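Local coordinates for copper chaperone PCu(A)C (Methylosinus trichosporium OB3b, PDB 6P1G), which binds copper through a histidine brace in its PCuAC domain and probably serves as a copper chaperone in a methane-oxidizing bacterium, at residues 10-15 / 105-110; 14-19 / 28-33; 41-46 / 67-72; 52-57 / 84-89. All blocks are in the same frame, centred on the assembly; numbering follows the deposited sequence.

Contact 1: residues 10-15 / 105-110. With CU (copper (II) ion), chain C.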
# COMPACT_ATOMS: atom_id res chain seq x y z
N ILE A 10 12.79 6.92 3.23
CA ILE A 10 11.89 5.81 2.91
C ILE A 10 12.00 5.42 1.44
O ILE A 10 11.99 6.29 0.57
CB ILE A 10 10.42 6.17 3.24
CG1 ILE A 10 10.23 6.35 4.74
CG2 ILE A 10 9.47 5.10 2.71
CD1 ILE A 10 10.40 5.08 5.54
N LYS A 11 12.09 4.13 1.17
CA LYS A 11 12.03 3.65 -0.20
C LYS A 11 10.91 2.62 -0.36
O LYS A 11 10.80 1.68 0.42
CB LYS A 11 13.39 3.09 -0.63
CG LYS A 11 13.47 2.63 -2.07
CD LYS A 11 14.92 2.66 -2.55
CE LYS A 11 15.85 1.91 -1.62
NZ LYS A 11 17.27 2.10 -1.99
N ILE A 12 10.09 2.81 -1.39
CA ILE A 12 8.97 1.91 -1.66
C ILE A 12 9.22 1.10 -2.92
O ILE A 12 9.44 1.66 -3.99
CB ILE A 12 7.65 2.69 -1.81
CG1 ILE A 12 7.35 3.51 -0.55
CG2 ILE A 12 6.50 1.74 -2.11
CD1 ILE A 12 7.70 4.98 -0.68
N GLU A 13 9.18 -0.22 -2.79
CA GLU A 13 9.50 -1.10 -3.92
C GLU A 13 8.27 -1.83 -4.44
O GLU A 13 7.58 -2.53 -3.68
CB GLU A 13 10.58 -2.10 -3.52
CG GLU A 13 11.89 -1.46 -3.11
CD GLU A 13 13.02 -2.47 -2.99
OE1 GLU A 13 14.11 -2.08 -2.53
OE2 GLU A 13 12.80 -3.65 -3.35
N HIS A 14 8.02 -1.66 -5.73
CA HIS A 14 6.92 -2.29 -6.46
C HIS A 14 5.61 -2.31 -5.68
O HIS A 14 5.16 -3.37 -5.24
CB HIS A 14 7.26 -3.71 -6.88
CG HIS A 14 6.32 -4.27 -7.90
ND1 HIS A 14 6.31 -3.86 -9.22
CD2 HIS A 14 5.32 -5.18 -7.79
CE1 HIS A 14 5.37 -4.51 -9.88
NE2 HIS A 14 4.75 -5.32 -9.03
N PRO A 15 5.00 -1.13 -5.48
CA PRO A 15 3.65 -1.16 -4.93
C PRO A 15 2.71 -1.81 -5.94
O PRO A 15 2.84 -1.57 -7.14
CB PRO A 15 3.32 0.32 -4.72
CG PRO A 15 4.18 1.04 -5.70
CD PRO A 15 5.44 0.23 -5.81
N LEU A 105 0.99 8.16 -0.95
CA LEU A 105 1.29 7.59 0.35
C LEU A 105 1.75 8.67 1.32
O LEU A 105 2.53 9.54 0.96
CB LEU A 105 2.36 6.51 0.23
CG LEU A 105 2.15 5.40 -0.80
CD1 LEU A 105 3.30 4.41 -0.74
CD2 LEU A 105 0.82 4.70 -0.58
N VAL A 106 1.26 8.61 2.56
CA VAL A 106 1.65 9.57 3.58
C VAL A 106 2.41 8.89 4.70
O VAL A 106 1.86 8.07 5.44
CB VAL A 106 0.43 10.31 4.16
CG1 VAL A 106 0.89 11.43 5.10
CG2 VAL A 106 -0.44 10.87 3.04
N PHE A 107 3.69 9.22 4.82
CA PHE A 107 4.53 8.69 5.89
C PHE A 107 4.66 9.69 7.03
O PHE A 107 4.75 10.90 6.81
CB PHE A 107 5.91 8.30 5.35
CG PHE A 107 5.87 7.16 4.38
CD1 PHE A 107 5.74 7.40 3.02
CD2 PHE A 107 5.94 5.85 4.82
CE1 PHE A 107 5.69 6.35 2.12
CE2 PHE A 107 5.90 4.80 3.93
CZ PHE A 107 5.77 5.05 2.58
N GLU A 108 4.67 9.16 8.25
CA GLU A 108 4.62 9.98 9.45
C GLU A 108 5.78 10.96 9.55
O GLU A 108 5.59 12.13 9.89
CB GLU A 108 4.63 9.06 10.68
CG GLU A 108 4.44 9.79 11.98
CD GLU A 108 4.23 8.86 13.16
OE1 GLU A 108 4.57 7.67 13.04
OE2 GLU A 108 3.70 9.31 14.19
N LYS A 109 6.98 10.49 9.23
CA LYS A 109 8.18 11.32 9.28
C LYS A 109 8.59 11.84 7.91
O LYS A 109 8.91 13.02 7.75
CB LYS A 109 9.34 10.54 9.90
CG LYS A 109 9.08 10.04 11.32
CD LYS A 109 8.74 11.17 12.28
CE LYS A 109 9.84 12.23 12.33
NZ LYS A 109 9.44 13.41 13.14
N ALA A 110 8.56 10.95 6.92
CA ALA A 110 9.10 11.26 5.60
C ALA A 110 8.24 12.22 4.78
O ALA A 110 8.75 12.97 3.96
CB ALA A 110 9.31 9.97 4.82
CU CU C . 7.67 -2.40 -9.86
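The strand that carries Ile10 and Ile12 and the strand that carries Leu105 and Phe107 run roughly antiparallel, at 149°, and their axes come no closer than 10.5 Å. That is too far for direct strand pairing, so the contact is made by side chains alone, across the interior of the domain. After Phe107 the chain leaves its strand and bends back, and this brings Ala110 nearer: its CA lies 6.7 Å from Ile10 CA.

The Phe107 ring is the centre of the contact. Ile10 lays its CG2 methyl over one face, 3.9 Å from the ring centroid and 18° off the ring normal, a CH-pi contact. This branch is the one anti to the backbone N. The other branch, CG1, stands beside the backbone N (chi1 -66°) and meets Ala110 CB at 3.7 Å. One isoleucine thus serves two partners with two branches. Ile12 comes at the same ring obliquely, from the opposite direction, with CD1 3.7 Å from Phe107 CE1. Its CG1 also meets Leu105 CD1 at 4.2 Å, the two side chains reaching toward each other tip to tip. All of these groups are apolar.

His14 takes no part in this packing. Its ND1 binds the copper ion at 2.1 Å, and the backbone N of Met2 and ND1 of His3 complete the copper site, described as a histidine brace. Strand 111-120 lines the same interior, with Val113 touching both Ile12 and Phe107. Strand 26-35 adds Val33 against Ile10 and Met31 against Leu105.

Contact 2: residues 14-19 / 28-33. With CU (copper (II) ion), chain C.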
# COMPACT_ATOMS: atom_id res chain seq x y z
N HIS A 14 8.02 -1.66 -5.73
CA HIS A 14 6.92 -2.29 -6.46
C HIS A 14 5.61 -2.31 -5.68
O HIS A 14 5.16 -3.37 -5.24
CB HIS A 14 7.26 -3.71 -6.88
CG HIS A 14 6.32 -4.27 -7.90
ND1 HIS A 14 6.31 -3.86 -9.22
CD2 HIS A 14 5.32 -5.18 -7.79
CE1 HIS A 14 5.37 -4.51 -9.88
NE2 HIS A 14 4.75 -5.32 -9.03
N PRO A 15 5.00 -1.13 -5.48
CA PRO A 15 3.65 -1.16 -4.93
C PRO A 15 2.71 -1.81 -5.94
O PRO A 15 2.84 -1.57 -7.14
CB PRO A 15 3.32 0.32 -4.72
CG PRO A 15 4.18 1.04 -5.70
CD PRO A 15 5.44 0.23 -5.81
N TRP A 16 1.79 -2.64 -5.46
CA TRP A 16 0.85 -3.31 -6.34
C TRP A 16 -0.41 -3.61 -5.56
O TRP A 16 -0.40 -3.61 -4.33
CB TRP A 16 1.45 -4.59 -6.92
CG TRP A 16 1.76 -5.66 -5.91
CD1 TRP A 16 2.84 -5.72 -5.08
CD2 TRP A 16 1.00 -6.84 -5.65
NE1 TRP A 16 2.79 -6.85 -4.30
CE2 TRP A 16 1.67 -7.56 -4.63
CE3 TRP A 16 -0.20 -7.36 -6.16
CZ2 TRP A 16 1.18 -8.76 -4.12
CZ3 TRP A 16 -0.67 -8.56 -5.66
CH2 TRP A 16 0.02 -9.25 -4.65
N LEU A 17 -1.50 -3.87 -6.27
CA LEU A 17 -2.75 -4.15 -5.59
C LEU A 17 -3.54 -5.26 -6.28
O LEU A 17 -3.44 -5.45 -7.49
CB LEU A 17 -3.60 -2.88 -5.50
CG LEU A 17 -4.11 -2.18 -6.77
CD1 LEU A 17 -5.46 -2.75 -7.21
CD2 LEU A 17 -4.21 -0.68 -6.54
N ARG A 18 -4.32 -5.98 -5.49
CA ARG A 18 -5.25 -6.95 -6.03
C ARG A 18 -6.54 -6.22 -6.39
O ARG A 18 -7.21 -5.67 -5.51
CB ARG A 18 -5.52 -8.08 -5.04
CG ARG A 18 -4.43 -9.15 -4.98
CD ARG A 18 -4.77 -10.23 -3.97
NE ARG A 18 -3.85 -11.35 -4.04
CZ ARG A 18 -3.76 -12.31 -3.12
NH1 ARG A 18 -4.56 -12.29 -2.06
NH2 ARG A 18 -2.89 -13.30 -3.27
N ALA A 19 -6.86 -6.21 -7.68
CA ALA A 19 -8.07 -5.56 -8.17
C ALA A 19 -9.30 -6.16 -7.52
O ALA A 19 -9.33 -7.36 -7.22
CB ALA A 19 -8.15 -5.68 -9.69
N GLN A 28 -6.90 -4.53 -2.11
CA GLN A 28 -5.79 -4.64 -1.17
C GLN A 28 -4.51 -4.10 -1.78
O GLN A 28 -4.12 -4.50 -2.87
CB GLN A 28 -5.58 -6.10 -0.75
CG GLN A 28 -6.75 -6.73 -0.01
CD GLN A 28 -7.88 -7.14 -0.94
OE1 GLN A 28 -7.64 -7.73 -2.00
NE2 GLN A 28 -9.11 -6.83 -0.56
N LEU A 29 -3.85 -3.20 -1.06
CA LEU A 29 -2.60 -2.60 -1.53
C LEU A 29 -1.40 -3.26 -0.85
O LEU A 29 -1.34 -3.36 0.38
CB LEU A 29 -2.60 -1.10 -1.27
CG LEU A 29 -1.27 -0.36 -1.48
CD1 LEU A 29 -0.78 -0.49 -2.92
CD2 LEU A 29 -1.43 1.10 -1.10
N TYR A 30 -0.45 -3.70 -1.67
CA TYR A 30 0.76 -4.36 -1.20
C TYR A 30 2.00 -3.61 -1.66
O TYR A 30 1.97 -2.90 -2.66
CB TYR A 30 0.82 -5.80 -1.71
CG TYR A 30 -0.42 -6.61 -1.39
CD1 TYR A 30 -0.69 -7.02 -0.09
CD2 TYR A 30 -1.32 -6.96 -2.39
CE1 TYR A 30 -1.83 -7.76 0.20
CE2 TYR A 30 -2.45 -7.69 -2.10
CZ TYR A 30 -2.70 -8.09 -0.81
OH TYR A 30 -3.83 -8.82 -0.54
N MET A 31 3.10 -3.78 -0.92
CA MET A 31 4.36 -3.12 -1.24
C MET A 31 5.47 -3.58 -0.31
O MET A 31 5.21 -4.17 0.73
CB MET A 31 4.23 -1.60 -1.13
CG MET A 31 3.99 -1.12 0.28
SD MET A 31 3.60 0.64 0.34
CE MET A 31 2.14 0.69 -0.68
N LEU A 32 6.71 -3.32 -0.72
CA LEU A 32 7.85 -3.49 0.16
C LEU A 32 8.39 -2.12 0.55
O LEU A 32 8.72 -1.30 -0.32
CB LEU A 32 8.93 -4.33 -0.51
CG LEU A 32 10.32 -4.30 0.13
CD1 LEU A 32 10.31 -4.99 1.48
CD2 LEU A 32 11.34 -4.95 -0.79
N VAL A 33 8.46 -1.85 1.85
CA VAL A 33 8.94 -0.56 2.34
C VAL A 33 10.26 -0.69 3.08
O VAL A 33 10.39 -1.49 4.01
CB VAL A 33 7.91 0.10 3.27
CG1 VAL A 33 8.44 1.43 3.80
CG2 VAL A 33 6.58 0.30 2.55
CU CU C . 7.67 -2.40 -9.86
O HOH W 1 -9.15 -7.42 -4.07
O HOH W 2 -6.93 -10.50 -1.31
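Trp16 CG sits between its backbone N and carbonyl carbon (chi1 64°), which leans the indole over Tyr30 of the paired strand. Tyr30 CG stands beside its own N (chi1 -53°). Tyr30 CB lies over the face of the five-membered ring, 3.7 Å from its centroid, in a CH-pi contact. The six-membered ring meets the phenol ring obliquely, with planes 37° apart and Trp16 CH2 3.5 Å from Tyr30 CD2.

The backbones form an antiparallel hairpin. Trp16 and Tyr30 are a hydrogen-bonded pair, joined by Tyr30 N to Trp16 O at 2.7 Å and by the return bond from Trp16 N to Tyr30 O. Arg18 N reaches Gln28 O at 3.0 Å. Arg18 CG lies at the edge of the Tyr30 ring, 3.8 Å from CE2, and the chain runs on extended toward the hydroxyl. A water accepts from Arg18 NH1 and donates to Gln28 OE1 at 2.9 Å. The other polar ends have partners outside the hairpin strands: Arg18 NE bonds Ala124 O, and Gln28 NE2 bonds OE2 of the zinc ligand Glu87.

Leu17 and Leu29 face the domain interior, where both touch Met103 of strand 100-107. Strand 111-120 also pairs with strand 10-18, and strand 75-91 with strand 26-35. Midway along strand 10-18 sits His14, a copper ligand whose ring stacks on His126.

Contact 3: residues 41-46 / 67-72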
# COMPACT_ATOMS: atom_id res chain seq x y z
N ASP A 41 9.16 4.89 11.68
CA ASP A 41 8.25 5.67 10.85
C ASP A 41 6.96 4.90 10.70
O ASP A 41 6.87 3.74 11.09
CB ASP A 41 8.87 5.96 9.48
CG ASP A 41 8.29 7.21 8.83
OD1 ASP A 41 7.17 7.61 9.20
OD2 ASP A 41 8.95 7.78 7.94
N ARG A 42 5.95 5.55 10.14
CA ARG A 42 4.65 4.91 9.95
C ARG A 42 4.01 5.32 8.64
O ARG A 42 3.99 6.49 8.29
CB ARG A 42 3.73 5.27 11.11
CG ARG A 42 4.09 4.63 12.44
CD ARG A 42 3.05 4.95 13.49
NE ARG A 42 3.30 4.24 14.74
CZ ARG A 42 4.17 4.64 15.66
NH1 ARG A 42 4.88 5.74 15.48
NH2 ARG A 42 4.33 3.93 16.77
N LEU A 43 3.48 4.34 7.92
CA LEU A 43 2.55 4.64 6.84
C LEU A 43 1.21 4.95 7.50
O LEU A 43 0.56 4.05 8.04
CB LEU A 43 2.45 3.47 5.87
CG LEU A 43 1.41 3.60 4.75
CD1 LEU A 43 1.69 4.83 3.90
CD2 LEU A 43 1.40 2.34 3.89
N ILE A 44 0.80 6.21 7.45
CA ILE A 44 -0.37 6.65 8.19
C ILE A 44 -1.54 7.01 7.28
O ILE A 44 -2.65 7.27 7.76
CB ILE A 44 -0.06 7.87 9.07
CG1 ILE A 44 0.40 9.05 8.21
CG2 ILE A 44 1.00 7.51 10.11
CD1 ILE A 44 0.62 10.33 8.99
N GLY A 45 -1.31 7.04 5.98
CA GLY A 45 -2.36 7.40 5.05
C GLY A 45 -2.10 7.03 3.61
O GLY A 45 -0.96 6.93 3.17
N VAL A 46 -3.19 6.80 2.88
CA VAL A 46 -3.13 6.57 1.44
C VAL A 46 -4.29 7.34 0.82
O VAL A 46 -5.44 7.16 1.21
CB VAL A 46 -3.23 5.08 1.07
CG1 VAL A 46 -3.22 4.91 -0.44
CG2 VAL A 46 -2.10 4.27 1.72
N ASP A 67 -4.18 2.48 13.30
CA ASP A 67 -4.47 2.75 11.90
C ASP A 67 -3.22 3.25 11.19
O ASP A 67 -3.17 4.39 10.71
CB ASP A 67 -5.61 3.75 11.75
CG ASP A 67 -6.53 3.40 10.59
OD1 ASP A 67 -6.75 2.19 10.35
OD2 ASP A 67 -7.03 4.33 9.92
N ALA A 68 -2.21 2.39 11.13
CA ALA A 68 -0.94 2.68 10.48
C ALA A 68 -0.15 1.39 10.26
O ALA A 68 -0.41 0.37 10.89
CB ALA A 68 -0.13 3.66 11.30
N ILE A 69 0.81 1.45 9.34
CA ILE A 69 1.80 0.38 9.19
C ILE A 69 3.09 0.78 9.89
O ILE A 69 3.75 1.74 9.49
CB ILE A 69 2.09 0.06 7.72
CG1 ILE A 69 0.80 -0.30 6.97
CG2 ILE A 69 3.09 -1.08 7.61
CD1 ILE A 69 0.14 -1.56 7.47
N TYR A 70 3.46 0.05 10.93
CA TYR A 70 4.68 0.38 11.66
C TYR A 70 5.92 0.02 10.86
O TYR A 70 6.02 -1.06 10.30
CB TYR A 70 4.72 -0.32 13.02
CG TYR A 70 5.86 0.13 13.90
CD1 TYR A 70 6.97 -0.68 14.11
CD2 TYR A 70 5.85 1.39 14.49
CE1 TYR A 70 8.02 -0.27 14.91
CE2 TYR A 70 6.90 1.81 15.29
CZ TYR A 70 7.98 0.98 15.49
OH TYR A 70 9.02 1.40 16.29
N LEU A 71 6.87 0.95 10.82
CA LEU A 71 8.12 0.75 10.12
C LEU A 71 9.29 0.98 11.07
O LEU A 71 9.65 2.12 11.35
CB LEU A 71 8.23 1.70 8.92
CG LEU A 71 7.05 1.73 7.96
CD1 LEU A 71 7.17 2.91 7.01
CD2 LEU A 71 6.96 0.42 7.18
N PRO A 72 9.87 -0.11 11.60
CA PRO A 72 11.01 -0.00 12.52
C PRO A 72 12.21 0.65 11.84
O PRO A 72 12.29 0.65 10.61
CB PRO A 72 11.31 -1.46 12.88
CG PRO A 72 10.06 -2.22 12.55
CD PRO A 72 9.47 -1.51 11.37
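Leu43 and Ile69 form the tight part of this contact. Their side chains lie side by side and point the same way, with CB atoms 3.9 Å apart. Leu71 is on the same buried face, its CB 3.3 Å from Asp41 O. Strands 41-46 and 69-71 are antiparallel, with axes 4.7 Å apart. Two hydrogen-bonded pairs, Asp41 with Leu71 and Leu43 with Ile69, supply four backbone bonds. Asp41 N to Leu71 O is the straightest, at 2.8 Å and 167°.

The other face is looser and nearer solvent. Here Arg42 and Tyr70 form a non-hydrogen-bonded pair. Tyr70 CG is anti to its backbone N (chi1 -172°), and the ring swings toward the arginine. Tyr70 CE2 lies over one face of the guanidinium, 3.6 Å from Arg42 NH2. The two planes are 62° apart, so this is no flat stack. Farther along, Ala68 CB touches Arg42 CD at 4.1 Å and also meets Ile44 CG2. At Ile44 and Gly45 the strand has a classic beta bulge opposite Val106 of the next strand.

Each charge has its own partners. On the exposed face, Arg42 NE pairs with Glu66 and NH1 with Glu108 in salt bridges, which would hold the guanidinium in place beside Tyr70. On the buried face, Asp41 OD1 accepts from the next residue's nitrogen, Arg42 N, at 2.6 Å, and from Lys109 N. OD2 has a weak bond to Ala110 N. The bonds to Lys109 and Ala110 tie the turn after strand 100-107 to the start of strand 41-47. Together these N-H donors probably stabilise a negative charge on the buried Asp41.

Contact 4: residues 52-57 / 84-89. With ZN (zinc ion), chain D.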
# COMPACT_ATOMS: atom_id res chain seq x y z
N ARG A 52 -12.30 6.59 -1.46
CA ARG A 52 -12.61 7.66 -0.51
C ARG A 52 -12.00 7.45 0.88
O ARG A 52 -11.92 8.40 1.66
CB ARG A 52 -14.13 7.82 -0.38
CG ARG A 52 -14.77 8.46 -1.61
CD ARG A 52 -16.28 8.21 -1.69
NE ARG A 52 -16.90 8.15 -0.37
CZ ARG A 52 -17.96 7.42 -0.07
NH1 ARG A 52 -18.55 6.68 -1.01
NH2 ARG A 52 -18.46 7.43 1.16
N SER A 53 -11.57 6.23 1.18
CA SER A 53 -10.89 5.97 2.45
C SER A 53 -10.09 4.67 2.41
O SER A 53 -10.20 3.89 1.46
CB SER A 53 -11.89 5.93 3.60
OG SER A 53 -12.86 4.92 3.39
N VAL A 54 -9.29 4.44 3.44
CA VAL A 54 -8.52 3.21 3.57
C VAL A 54 -8.59 2.66 4.98
O VAL A 54 -8.89 3.38 5.93
CB VAL A 54 -7.03 3.41 3.19
CG1 VAL A 54 -6.89 3.90 1.76
CG2 VAL A 54 -6.34 4.35 4.18
N GLN A 55 -8.29 1.37 5.11
CA GLN A 55 -8.12 0.74 6.41
C GLN A 55 -6.84 -0.07 6.40
O GLN A 55 -6.40 -0.54 5.34
CB GLN A 55 -9.32 -0.16 6.74
CG GLN A 55 -10.64 0.59 6.83
CD GLN A 55 -11.84 -0.33 6.83
OE1 GLN A 55 -11.70 -1.56 6.78
NE2 GLN A 55 -13.03 0.25 6.89
N PHE A 56 -6.23 -0.23 7.56
CA PHE A 56 -5.01 -1.02 7.66
C PHE A 56 -5.36 -2.39 8.24
O PHE A 56 -5.87 -2.50 9.36
CB PHE A 56 -3.96 -0.30 8.50
CG PHE A 56 -3.51 1.01 7.91
CD1 PHE A 56 -4.23 2.17 8.13
CD2 PHE A 56 -2.38 1.07 7.12
CE1 PHE A 56 -3.83 3.38 7.57
CE2 PHE A 56 -1.96 2.27 6.57
CZ PHE A 56 -2.69 3.42 6.79
N HIS A 57 -5.09 -3.43 7.46
CA HIS A 57 -5.49 -4.79 7.79
C HIS A 57 -4.37 -5.78 8.10
O HIS A 57 -3.29 -5.73 7.52
CB HIS A 57 -6.33 -5.38 6.66
CG HIS A 57 -7.71 -4.81 6.56
ND1 HIS A 57 -8.62 -5.22 5.61
CD2 HIS A 57 -8.34 -3.87 7.30
CE1 HIS A 57 -9.75 -4.55 5.77
NE2 HIS A 57 -9.60 -3.73 6.79
N SER A 84 0.14 -8.33 6.13
CA SER A 84 -0.60 -7.10 6.38
C SER A 84 -0.75 -6.32 5.07
O SER A 84 0.04 -6.51 4.14
CB SER A 84 0.09 -6.25 7.44
OG SER A 84 1.18 -5.52 6.90
N HIS A 85 -1.75 -5.46 5.01
CA HIS A 85 -1.99 -4.68 3.80
C HIS A 85 -2.88 -3.49 4.09
O HIS A 85 -3.50 -3.40 5.15
CB HIS A 85 -2.66 -5.55 2.73
CG HIS A 85 -3.97 -6.14 3.16
ND1 HIS A 85 -4.06 -7.33 3.85
CD2 HIS A 85 -5.24 -5.70 3.01
CE1 HIS A 85 -5.33 -7.60 4.10
NE2 HIS A 85 -6.06 -6.62 3.60
N VAL A 86 -2.93 -2.57 3.14
CA VAL A 86 -3.87 -1.46 3.19
C VAL A 86 -5.11 -1.82 2.38
O VAL A 86 -5.01 -2.20 1.21
CB VAL A 86 -3.26 -0.15 2.66
CG1 VAL A 86 -4.31 0.94 2.62
CG2 VAL A 86 -2.08 0.27 3.52
N GLU A 87 -6.27 -1.71 3.01
CA GLU A 87 -7.53 -1.96 2.32
C GLU A 87 -8.01 -0.66 1.68
O GLU A 87 -8.19 0.34 2.37
CB GLU A 87 -8.58 -2.51 3.28
CG GLU A 87 -9.81 -3.09 2.61
CD GLU A 87 -9.59 -4.51 2.10
OE1 GLU A 87 -8.59 -5.14 2.50
OE2 GLU A 87 -10.41 -5.00 1.31
N LEU A 88 -8.22 -0.68 0.37
CA LEU A 88 -8.73 0.49 -0.33
C LEU A 88 -10.25 0.42 -0.36
O LEU A 88 -10.83 -0.48 -0.95
CB LEU A 88 -8.16 0.55 -1.75
CG LEU A 88 -6.64 0.42 -1.87
CD1 LEU A 88 -6.19 0.50 -3.32
CD2 LEU A 88 -5.95 1.49 -1.04
N VAL A 89 -10.89 1.39 0.29
CA VAL A 89 -12.32 1.33 0.55
C VAL A 89 -13.11 2.32 -0.31
O VAL A 89 -12.67 3.44 -0.55
CB VAL A 89 -12.62 1.60 2.04
CG1 VAL A 89 -14.10 1.42 2.33
CG2 VAL A 89 -11.80 0.67 2.91
ZN ZN D . -8.10 -6.38 3.90
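His57 crosses the paired strand to meet His85 and Glu87 around a zinc ion. Its CB lies over the face of the His85 ring, 3.6 Å from the centroid, a CH-pi contact. CG stands beside the backbone N (chi1 -72°), which directs the imidazole over Glu87. ND1 binds the zinc ion at 2.1 Å. CE1 rests on Glu87 CB at 3.4 Å, and that methylene covers one ring face. At the tip, NE2 donates to Gln55 OE1 at 3.0 Å, in the carbonyl plane and on a lone pair. With the zinc bond at ND1, this bond would hold the rotation of the ring.

The other two ligands close in from strand 84-89. His85 gives NE2 and Glu87 gives OE1, the latter 1.9 Å from the zinc ion. The His57 and His85 rings are steeply inclined, with planes at 81°. Glu87 is bent at chi2 (81°), which curls its carboxylate back to the metal, with Gln28 beside it.

On the face away from the metal, Val54 packs on Val86 and Leu88, and Phe56 CE2 meets Val86 CG2 at 3.6 Å. The backbones make an antiparallel pairing from His57-His85 to Ser53-Val89. It ends in a classic beta bulge, where Arg52 and Ser53 both face Val89; the bond from Ser53 N to Val89 O is weak.

His61 supplies the fourth ligand through ND1. The result is a three-histidine, one-glutamate zinc site built mainly on one face of two adjacent antiparallel strands, within the all-beta, cupredoxin-like fold of the PCuAC family.

Contact 1 is core packing between strands that are not neighbours, and contact 2 is a buried hairpin pairing. They share His14 and Pro15, so the copper ligand belongs to both. Contacts 3 and 4 are partly buried strand pairings. Contact 3 has a mostly apolar buried face, with Asp41 at one end, and an exposed face with Arg42 and Tyr70. Contact 4 has an apolar face and a face that holds a buried metal site. The chemistry differs accordingly: salt bridges in contact 3, zinc ligation in contact 4. Neighbouring strands 26-35 and 75-91 join contacts 2 and 4. Val33 of contact 2 packs on Leu71 of contact 3, and Phe56 of contact 4 on Ile69 of contact 3.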